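Long-range contact in flagellar hook-associated protein (Burkholderia pseudomallei, PDB 4UT1), which probably serves as a structural protein of the bacterial flagellum, at the junction between hook and filament: residues 255-259 / 423-428. Numbering follows the deposited sequence.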
# COMPACT_ATOMS: atom_id res chain seq x y z
N SER A 255 -0.56 -18.98 4.06
CA SER A 255 -0.94 -17.59 4.34
C SER A 255 -1.17 -16.75 3.08
O SER A 255 -1.73 -15.65 3.14
CB SER A 255 0.11 -16.93 5.24
OG SER A 255 1.35 -16.79 4.58
N ASP A 256 -0.74 -17.27 1.94
CA ASP A 256 -0.87 -16.53 0.69
C ASP A 256 -0.77 -17.50 -0.48
O ASP A 256 0.32 -17.92 -0.85
CB ASP A 256 0.22 -15.46 0.60
CG ASP A 256 0.15 -14.64 -0.70
OD1 ASP A 256 -0.70 -14.91 -1.59
OD2 ASP A 256 0.96 -13.70 -0.82
N PRO A 257 -1.93 -17.84 -1.07
CA PRO A 257 -1.99 -18.89 -2.09
C PRO A 257 -1.35 -18.46 -3.41
O PRO A 257 -1.15 -19.31 -4.27
CB PRO A 257 -3.49 -19.12 -2.27
CG PRO A 257 -4.10 -17.83 -1.91
CD PRO A 257 -3.25 -17.25 -0.81
N SER A 258 -1.06 -17.17 -3.56
CA SER A 258 -0.35 -16.71 -4.75
C SER A 258 1.15 -17.00 -4.65
O SER A 258 1.90 -16.87 -5.62
CB SER A 258 -0.59 -15.20 -4.97
OG SER A 258 0.21 -14.42 -4.10
N GLU A 259 1.60 -17.41 -3.46
CA GLU A 259 3.01 -17.67 -3.23
C GLU A 259 3.24 -19.10 -2.77
O GLU A 259 2.57 -19.58 -1.85
CB GLU A 259 3.58 -16.70 -2.21
CG GLU A 259 3.45 -15.24 -2.68
CD GLU A 259 4.17 -14.25 -1.80
OE1 GLU A 259 4.49 -14.57 -0.62
OE2 GLU A 259 4.43 -13.12 -2.29
N THR A 423 -4.34 -13.29 6.58
CA THR A 423 -3.42 -12.43 5.85
C THR A 423 -4.19 -11.23 5.33
O THR A 423 -5.25 -11.37 4.74
CB THR A 423 -2.75 -13.15 4.69
OG1 THR A 423 -2.10 -14.31 5.21
CG2 THR A 423 -1.71 -12.23 4.03
N VAL A 424 -3.64 -10.06 5.58
CA VAL A 424 -4.31 -8.83 5.18
C VAL A 424 -3.38 -8.06 4.27
O VAL A 424 -2.31 -7.63 4.70
CB VAL A 424 -4.70 -7.98 6.38
CG1 VAL A 424 -5.32 -6.66 5.90
CG2 VAL A 424 -5.66 -8.75 7.27
N LEU A 425 -3.81 -7.91 3.02
CA LEU A 425 -3.03 -7.23 1.99
C LEU A 425 -3.83 -6.04 1.50
O LEU A 425 -4.55 -6.13 0.51
CB LEU A 425 -2.70 -8.17 0.82
CG LEU A 425 -2.11 -9.56 1.13
CD1 LEU A 425 -1.89 -10.34 -0.17
CD2 LEU A 425 -0.79 -9.43 1.87
N PRO A 426 -3.74 -4.91 2.22
CA PRO A 426 -4.62 -3.78 1.93
C PRO A 426 -4.35 -3.11 0.59
O PRO A 426 -5.29 -2.55 0.03
CB PRO A 426 -4.35 -2.81 3.08
CG PRO A 426 -3.75 -3.69 4.18
CD PRO A 426 -2.92 -4.67 3.42
N THR A 427 -3.11 -3.16 0.08
CA THR A 427 -2.76 -2.37 -1.11
C THR A 427 -2.08 -3.12 -2.25
O THR A 427 -1.93 -2.56 -3.33
CB THR A 427 -1.82 -1.20 -0.75
OG1 THR A 427 -0.62 -1.71 -0.17
CG2 THR A 427 -2.50 -0.24 0.23
N ARG A 428 -1.68 -4.37 -2.02
CA ARG A 428 -0.98 -5.10 -3.09
C ARG A 428 -1.81 -5.14 -4.37
O ARG A 428 -1.29 -4.91 -5.47
CB ARG A 428 -0.65 -6.54 -2.67
CG ARG A 428 0.17 -7.25 -3.74
CD ARG A 428 0.44 -8.72 -3.42
NE ARG A 428 1.27 -8.89 -2.23
CZ ARG A 428 1.57 -10.07 -1.70
NH1 ARG A 428 1.12 -11.18 -2.26
NH2 ARG A 428 2.33 -10.13 -0.61
O HOH W 1 2.80 -12.68 0.79
O HOH W 2 -0.42 -11.83 -4.65
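Arg-428 NH1 is gripped at once by Asp-256 OD2 at 2.9 Å and by a water, also at 2.9 Å from NH1, which donates in turn to Ser-258 OG. The salt bridge is fairly straight (N-H...O 154°) and uses the syn side of OD2, although carboxylate and guanidinium are not coplanar, their planes standing 36° apart. A second water accepts from Arg-428 NH2 and lies 2.6 Å from Asp-256 OD2, bridging the two groups again. Glu-259 OE2, 3.8 Å from NH1 and well out of the guanidinium plane, adds charge alone; its stronger partner is Arg-162. Asp-370 takes NH2 in a further salt bridge, while Leu-425 CD1 covers one guanidinium face, 3.7 Å above its centre.

Asp-256 is itself held in place: with CG anti to the backbone N (chi1 180°), OD1 accepts from Ser-258 N at 3.0 Å and Ser-258 OG at 2.7 Å, both on the same face. From the strand, Thr-423 OG1 donates to Ser-255 O at 2.5 Å, a length to treat cautiously. The arrangement is an Asx turn within a type I beta turn, whose salt-bridge network ties the 244-252/260-265 hairpin loop to the loop following strand 421-425 of a five-stranded antiparallel sheet.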